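PDB 1Z6M: thioredoxin-like fold domain-containing protein from Enterococcus faecalis, which is of unknown function but has a thioredoxin-like fold and a CxxC sequence at a helix start, consistent with thiol-disulfide redox chemistry. Local coordinates for residues E33-Y41 and S75-H83; I65-K73 and V138-Q148. All coordinates share one frame; numbering follows the deposited sequence. Where two conformers were deposited one is given.

Contact 1: residues E33-Y41 and S75-H83; sequences EFINVRCPY and SLQRGNVMH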
# COMPACT_ATOMS: atom_id res chain seq x y z
N GLU A 33 4.50 3.19 -1.95
CA GLU A 33 3.79 1.95 -2.27
C GLU A 33 2.32 2.23 -2.53
O GLU A 33 1.57 2.52 -1.59
CB GLU A 33 3.92 0.94 -1.12
CG GLU A 33 5.36 0.74 -0.69
CD GLU A 33 5.55 -0.15 0.52
OE1 GLU A 33 4.82 -1.16 0.71
OE2 GLU A 33 6.49 0.15 1.27
N PHE A 34 1.91 2.12 -3.78
CA PHE A 34 0.49 2.20 -4.13
C PHE A 34 -0.07 0.78 -4.09
O PHE A 34 0.36 -0.09 -4.86
CB PHE A 34 0.30 2.78 -5.54
CG PHE A 34 0.55 4.26 -5.63
CD1 PHE A 34 1.85 4.75 -5.80
CD2 PHE A 34 -0.50 5.17 -5.53
CE1 PHE A 34 2.09 6.12 -5.90
CE2 PHE A 34 -0.27 6.53 -5.62
CZ PHE A 34 1.02 7.01 -5.80
N ILE A 35 -1.00 0.55 -3.18
CA ILE A 35 -1.53 -0.79 -2.98
C ILE A 35 -3.04 -0.73 -2.75
O ILE A 35 -3.61 0.31 -2.39
CB ILE A 35 -0.87 -1.55 -1.79
CG1 ILE A 35 -1.12 -0.82 -0.48
CG2 ILE A 35 0.64 -1.80 -2.04
CD1 ILE A 35 -0.78 -1.69 0.74
N ASN A 36 -3.69 -1.87 -2.96
CA ASN A 36 -5.07 -2.05 -2.53
C ASN A 36 -5.08 -3.35 -1.73
O ASN A 36 -4.55 -4.37 -2.18
CB ASN A 36 -6.02 -2.10 -3.73
CG ASN A 36 -7.47 -2.30 -3.33
OD1 ASN A 36 -7.83 -3.33 -2.78
ND2 ASN A 36 -8.32 -1.30 -3.60
N VAL A 37 -5.64 -3.31 -0.52
CA VAL A 37 -5.50 -4.44 0.40
C VAL A 37 -6.27 -5.68 0.02
O VAL A 37 -6.06 -6.73 0.61
CB VAL A 37 -5.78 -4.09 1.89
CG1 VAL A 37 -4.79 -3.07 2.40
CG2 VAL A 37 -7.25 -3.67 2.11
N ARG A 38 -7.16 -5.58 -0.98
CA ARG A 38 -7.82 -6.80 -1.49
C ARG A 38 -7.01 -7.48 -2.59
O ARG A 38 -7.29 -8.61 -2.97
CB ARG A 38 -9.24 -6.52 -1.98
CG ARG A 38 -10.13 -7.78 -2.00
CD ARG A 38 -10.30 -8.37 -3.38
NE ARG A 38 -10.98 -9.67 -3.34
CZ ARG A 38 -10.36 -10.83 -3.13
NH1 ARG A 38 -9.05 -10.87 -2.94
NH2 ARG A 38 -11.05 -11.96 -3.11
N CYS A 39 -6.01 -6.78 -3.11
CA CYS A 39 -5.30 -7.29 -4.25
C CYS A 39 -4.35 -8.43 -3.86
O CYS A 39 -3.52 -8.25 -2.99
CB CYS A 39 -4.54 -6.13 -4.92
SG CYS A 39 -3.40 -6.66 -6.20
N PRO A 40 -4.42 -9.59 -4.55
CA PRO A 40 -3.50 -10.68 -4.20
C PRO A 40 -2.06 -10.42 -4.65
O PRO A 40 -1.11 -11.01 -4.11
CB PRO A 40 -4.12 -11.88 -4.90
CG PRO A 40 -4.81 -11.30 -6.10
CD PRO A 40 -5.37 -9.98 -5.60
N TYR A 41 -1.88 -9.53 -5.62
CA TYR A 41 -0.53 -9.18 -6.06
C TYR A 41 0.09 -8.27 -4.99
O TYR A 41 1.27 -8.40 -4.67
CB TYR A 41 -0.56 -8.49 -7.43
CG TYR A 41 -1.16 -9.32 -8.54
CD1 TYR A 41 -2.54 -9.47 -8.66
CD2 TYR A 41 -0.34 -9.92 -9.50
CE1 TYR A 41 -3.09 -10.21 -9.69
CE2 TYR A 41 -0.89 -10.67 -10.53
CZ TYR A 41 -2.26 -10.81 -10.62
OH TYR A 41 -2.84 -11.52 -11.64
N SER A 75 -13.97 -6.43 -7.66
CA SER A 75 -13.33 -7.17 -6.57
C SER A 75 -12.59 -6.22 -5.64
O SER A 75 -12.72 -6.32 -4.41
CB SER A 75 -12.39 -8.25 -7.11
OG SER A 75 -11.32 -7.66 -7.81
N LEU A 76 -11.84 -5.28 -6.21
CA LEU A 76 -11.02 -4.39 -5.41
C LEU A 76 -11.82 -3.39 -4.59
O LEU A 76 -11.30 -2.83 -3.62
CB LEU A 76 -9.96 -3.69 -6.26
CG LEU A 76 -8.92 -4.60 -6.94
CD1 LEU A 76 -7.86 -3.75 -7.62
CD2 LEU A 76 -8.29 -5.57 -5.95
N GLN A 77 -13.09 -3.19 -4.94
CA GLN A 77 -13.94 -2.36 -4.10
C GLN A 77 -14.06 -2.87 -2.67
O GLN A 77 -14.26 -2.09 -1.74
CB GLN A 77 -15.31 -2.18 -4.74
CG GLN A 77 -15.28 -1.34 -6.02
CD GLN A 77 -16.66 -1.14 -6.62
OE1 GLN A 77 -17.67 -1.29 -5.94
NE2 GLN A 77 -16.70 -0.79 -7.90
N ARG A 78 -13.94 -4.19 -2.47
CA ARG A 78 -13.90 -4.73 -1.12
C ARG A 78 -12.70 -4.17 -0.35
O ARG A 78 -12.81 -3.83 0.84
CB ARG A 78 -13.85 -6.27 -1.14
CG ARG A 78 -15.21 -6.98 -1.36
CD ARG A 78 -15.42 -7.51 -2.78
NE ARG A 78 -15.94 -6.52 -3.73
CZ ARG A 78 -17.22 -6.19 -3.86
NH1 ARG A 78 -18.14 -6.72 -3.05
NH2 ARG A 78 -17.57 -5.30 -4.78
N GLY A 79 -11.56 -4.05 -1.04
CA GLY A 79 -10.37 -3.45 -0.44
C GLY A 79 -10.61 -2.00 -0.07
O GLY A 79 -10.15 -1.55 0.97
N ASN A 80 -11.33 -1.28 -0.93
CA ASN A 80 -11.65 0.11 -0.64
C ASN A 80 -12.30 0.27 0.73
O ASN A 80 -11.97 1.18 1.49
CB ASN A 80 -12.59 0.71 -1.69
CG ASN A 80 -12.02 0.69 -3.11
OD1 ASN A 80 -10.89 0.27 -3.34
ND2 ASN A 80 -12.83 1.16 -4.06
N VAL A 81 -13.25 -0.62 1.04
CA VAL A 81 -13.94 -0.58 2.32
C VAL A 81 -12.91 -0.72 3.44
O VAL A 81 -12.89 0.08 4.38
CB VAL A 81 -15.00 -1.69 2.45
CG1 VAL A 81 -15.63 -1.66 3.84
CG2 VAL A 81 -16.07 -1.56 1.36
N MSE A 82 -12.03 -1.72 3.34
CA MSE A 82 -11.01 -1.94 4.35
C MSE A 82 -10.07 -0.76 4.54
O MSE A 82 -9.67 -0.46 5.66
CB MSE A 82 -10.21 -3.21 4.02
CG MSE A 82 -10.93 -4.49 4.40
SE MSE A 82 -10.98 -4.76 6.24
CE MSE A 82 -12.06 -6.23 6.32
N HIS A 83 -9.74 -0.07 3.45
CA HIS A 83 -8.88 1.11 3.52
C HIS A 83 -9.42 2.17 4.45
O HIS A 83 -8.67 2.99 4.97
CB HIS A 83 -8.72 1.73 2.14
CG HIS A 83 -7.94 0.90 1.18
ND1 HIS A 83 -7.87 1.20 -0.16
CD2 HIS A 83 -7.19 -0.22 1.36
CE1 HIS A 83 -7.09 0.31 -0.76
NE2 HIS A 83 -6.68 -0.56 0.14
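N36 ND2 meets three acceptors with its two N-H groups. It donates weakly to N80 OD1 (3.0 Å) and to the carbonyl oxygen of L76 (3.3 Å), and F69 O takes a further bond from it. On the other side of the amide, N36 OD1 turns back on its own chain and accepts from R38 N at 3.0 Å, which makes an Asx turn. Together these bonds limit the flip of the amide; CG lies anti to the backbone N (chi1 180°), which carries the group across to helix 77-83. The amide planes of N36 and N80 are strongly inclined to each other, and N80 is positioned in turn by ND2 bonding to K71 O.

H83 supplies the straightest bond: V37 N donates to H83 NE2 over 3.0 Å at 162°. The donor arrives 16° out of the ring plane. Because NE2 acts as acceptor here and ND1 is bonded to D70 OD1, the ring orientation is pinned from two sides. The V37 and H83 side chains run past each other in opposite directions, CG2 against CD2, and V37 CG2 also meets M82 CB at 3.6 Å.

Close approach is possible at G79, whose lack of a side chain lets N36 OD1 come to 3.5 Å from its CA. Beyond it the R38 chain bends at chi2 past S75 O, 3.3 Å from CD, while NE bonds to G109 O. L76 CD2 packs against CB of C39, 3.9 Å away. N36 to C39 form a type I turn, with C39 at the N-cap of helix 40-58, consistent with the strand-turn-helix entry to a thioredoxin-type CxxC.

Contact 2: residues I65-K73 and V138-Q148; sequences IIKLFDKEK and VIAEANAAHIQ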
# COMPACT_ATOMS: atom_id res chain seq x y z
N ILE A 65 6.05 5.00 2.56
CA ILE A 65 4.84 5.82 2.46
C ILE A 65 3.82 4.99 1.69
O ILE A 65 3.89 4.83 0.47
CB ILE A 65 5.08 7.20 1.80
CG1 ILE A 65 6.22 7.96 2.48
CG2 ILE A 65 3.80 8.02 1.84
CD1 ILE A 65 7.60 7.73 1.85
N ILE A 66 2.87 4.45 2.45
CA ILE A 66 1.91 3.49 1.93
C ILE A 66 0.63 4.23 1.53
O ILE A 66 -0.02 4.85 2.39
CB ILE A 66 1.65 2.36 2.94
CG1 ILE A 66 2.96 1.59 3.22
CG2 ILE A 66 0.57 1.40 2.42
CD1 ILE A 66 2.90 0.67 4.43
N LYS A 67 0.33 4.16 0.24
CA LYS A 67 -0.78 4.88 -0.36
C LYS A 67 -1.88 3.89 -0.70
O LYS A 67 -1.74 3.11 -1.64
CB LYS A 67 -0.29 5.64 -1.60
CG LYS A 67 0.77 6.69 -1.20
CD LYS A 67 1.35 7.41 -2.39
CE LYS A 67 2.49 8.34 -1.99
NZ LYS A 67 2.02 9.68 -1.46
N LEU A 68 -2.95 3.93 0.09
CA LEU A 68 -4.06 2.99 -0.08
C LEU A 68 -4.97 3.52 -1.18
O LEU A 68 -5.67 4.52 -1.00
CB LEU A 68 -4.79 2.77 1.24
CG LEU A 68 -3.88 2.20 2.35
CD1 LEU A 68 -4.70 2.01 3.61
CD2 LEU A 68 -3.22 0.89 1.96
N PHE A 69 -4.88 2.85 -2.33
CA PHE A 69 -5.47 3.30 -3.58
C PHE A 69 -6.83 2.62 -3.73
O PHE A 69 -6.91 1.41 -4.02
CB PHE A 69 -4.50 2.88 -4.70
CG PHE A 69 -4.76 3.46 -6.08
CD1 PHE A 69 -5.86 4.27 -6.38
CD2 PHE A 69 -3.89 3.12 -7.11
CE1 PHE A 69 -6.04 4.74 -7.69
CE2 PHE A 69 -4.08 3.59 -8.40
CZ PHE A 69 -5.16 4.40 -8.69
N ASP A 70 -7.91 3.38 -3.49
CA ASP A 70 -9.27 2.83 -3.76
C ASP A 70 -9.45 2.69 -5.26
O ASP A 70 -9.17 3.64 -6.02
CB ASP A 70 -10.44 3.66 -3.20
CG ASP A 70 -10.41 3.82 -1.67
OD1 ASP A 70 -9.46 3.34 -0.97
OD2 ASP A 70 -11.39 4.42 -1.16
N LYS A 71 -9.94 1.54 -5.70
CA LYS A 71 -9.97 1.21 -7.12
C LYS A 71 -11.39 0.89 -7.56
O LYS A 71 -12.24 0.57 -6.74
CB LYS A 71 -9.07 0.00 -7.40
CG LYS A 71 -7.58 0.24 -7.20
CD LYS A 71 -6.99 1.20 -8.22
CE LYS A 71 -6.92 0.62 -9.61
NZ LYS A 71 -6.78 1.72 -10.60
N GLU A 72 -11.61 0.93 -8.87
CA GLU A 72 -12.93 0.77 -9.48
C GLU A 72 -13.34 -0.68 -9.70
O GLU A 72 -14.54 -1.01 -9.68
CB GLU A 72 -12.98 1.52 -10.82
CG GLU A 72 -12.86 3.03 -10.67
CD GLU A 72 -14.10 3.65 -10.05
OE1 GLU A 72 -15.14 3.72 -10.73
OE2 GLU A 72 -14.03 4.08 -8.88
N LYS A 73 -12.36 -1.54 -9.97
CA LYS A 73 -12.64 -2.94 -10.30
C LYS A 73 -13.48 -3.57 -9.19
O LYS A 73 -13.20 -3.38 -8.01
CB LYS A 73 -11.33 -3.73 -10.50
CG LYS A 73 -11.55 -5.20 -10.78
CD LYS A 73 -10.26 -5.90 -11.14
CE LYS A 73 -10.16 -7.28 -10.52
NZ LYS A 73 -11.15 -8.25 -11.08
N VAL A 138 -4.86 10.29 -2.82
CA VAL A 138 -4.16 9.14 -3.40
C VAL A 138 -4.61 8.88 -4.83
O VAL A 138 -3.79 8.64 -5.72
CB VAL A 138 -4.31 7.89 -2.53
CG1 VAL A 138 -3.77 6.67 -3.24
CG2 VAL A 138 -3.59 8.08 -1.20
N ILE A 139 -5.91 8.93 -5.08
CA ILE A 139 -6.41 8.75 -6.44
C ILE A 139 -5.84 9.83 -7.39
O ILE A 139 -5.40 9.52 -8.50
CB ILE A 139 -7.94 8.75 -6.47
CG1 ILE A 139 -8.48 7.50 -5.76
CG2 ILE A 139 -8.47 8.85 -7.91
CD1 ILE A 139 -9.94 7.58 -5.42
N ALA A 140 -5.85 11.08 -6.93
CA ALA A 140 -5.34 12.20 -7.72
C ALA A 140 -3.85 12.07 -8.00
O ALA A 140 -3.39 12.36 -9.09
CB ALA A 140 -5.64 13.52 -7.02
N GLU A 141 -3.09 11.62 -7.00
CA GLU A 141 -1.65 11.42 -7.14
C GLU A 141 -1.34 10.30 -8.13
O GLU A 141 -0.51 10.45 -9.01
CB GLU A 141 -1.03 11.14 -5.77
CG GLU A 141 0.47 11.00 -5.78
CD GLU A 141 1.06 10.62 -4.43
OE1 GLU A 141 0.36 10.73 -3.39
OE2 GLU A 141 2.25 10.24 -4.41
N ALA A 142 -2.04 9.17 -7.98
CA ALA A 142 -1.88 8.07 -8.93
C ALA A 142 -2.18 8.57 -10.34
O ALA A 142 -1.47 8.25 -11.31
CB ALA A 142 -2.78 6.91 -8.56
N ASN A 143 -3.23 9.38 -10.47
CA ASN A 143 -3.57 9.90 -11.78
C ASN A 143 -2.48 10.80 -12.36
O ASN A 143 -2.12 10.69 -13.53
CB ASN A 143 -4.90 10.66 -11.73
CG ASN A 143 -5.29 11.17 -13.09
OD1 ASN A 143 -5.60 10.40 -13.98
ND2 ASN A 143 -5.26 12.49 -13.25
N ALA A 144 -1.95 11.69 -11.53
CA ALA A 144 -0.87 12.59 -11.94
C ALA A 144 0.35 11.83 -12.43
O ALA A 144 1.01 12.24 -13.38
CB ALA A 144 -0.48 13.54 -10.80
N ALA A 145 0.63 10.71 -11.77
CA ALA A 145 1.81 9.90 -12.07
C ALA A 145 1.52 8.82 -13.12
O ALA A 145 2.42 8.07 -13.50
CB ALA A 145 2.34 9.28 -10.78
N HIS A 146 0.27 8.74 -13.58
CA HIS A 146 -0.13 7.75 -14.60
C HIS A 146 0.01 6.33 -14.08
O HIS A 146 0.39 5.43 -14.82
CB HIS A 146 0.63 7.94 -15.93
CG HIS A 146 0.86 9.37 -16.27
ND1 HIS A 146 -0.17 10.26 -16.46
CD2 HIS A 146 2.01 10.09 -16.42
CE1 HIS A 146 0.32 11.46 -16.72
NE2 HIS A 146 1.64 11.38 -16.69
N ILE A 147 -0.29 6.17 -12.79
CA ILE A 147 -0.26 4.87 -12.12
C ILE A 147 -1.68 4.33 -12.07
O ILE A 147 -2.54 4.86 -11.36
CB ILE A 147 0.29 5.04 -10.68
CG1 ILE A 147 1.76 5.45 -10.74
CG2 ILE A 147 0.12 3.75 -9.86
CD1 ILE A 147 2.34 5.85 -9.38
N GLN A 148 -1.95 3.29 -12.85
CA GLN A 148 -3.28 2.69 -12.89
C GLN A 148 -3.37 1.39 -12.12
O GLN A 148 -4.46 0.97 -11.76
CB GLN A 148 -3.66 2.36 -14.33
CG GLN A 148 -3.83 3.54 -15.26
CD GLN A 148 -3.94 3.08 -16.70
OE1 GLN A 148 -3.09 3.39 -17.53
NE2 GLN A 148 -4.97 2.30 -16.99
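K67 and E141 form the polar grip at one end of a packed interface. K67 NZ sits 2.8 Å from E141 OE1, on that oxygen's syn lone pair, and 3.0 Å from E141 OE2 in a weaker bond, so the carboxylate is held through both oxygens. T18 O and N15 O also accept from NZ; the carboxylate and these two carbonyl oxygens probably stabilise the charge of the buried K67.

The tight part centres on F69. Its CG is anti to the backbone N (chi1 -169°), which brings the ring against helix 138-145. A142 CB and K71 CD sandwich the ring; A142 CB lies 3.9 Å from the centroid and 30° off the normal, a CH-pi contact. I147 O borders the ring edge, while V138 CG1 packs beside F69 CA at 3.8 Å.

The exposed I139 and Q148 form the looser rim. I139 CG1 meets the ring only at its edge, and K71, bent at chi2 and chi3, sends NZ to Q148 O at 2.7 Å.

A Schellman motif at H146 turns the chain out of the helix. Helix 138-145 crosses strand 65-68 nearly at a right angle (101°, axes 9.1 Å apart), and I147, following the Schellman turn, packs on F34 of strand 29-35.

Overall arrangement
From the N terminus, strand 29-35 leads through the turn at 36-39 into helix 40-58, and strand 62-68 then lies parallel to strand 29-35. Contact 1 closes the loop between 33-41 and 75-83, bringing helix 77-83 against the turn that leads into helix 40-58. Contact 2 spans a longer, mainly helical excursion, between 65-73 and 138-148. Their segments alternate along the chain, so the two closures cross. They meet directly: E33 O lies 2.8 Å from K67 N, a probable hydrogen bond between neighbouring strands, and the bond from H83 to D70 links helix 77-83 to the loop after strand 62-68. Together they tie the central strands to helices 77-83 and 132-145.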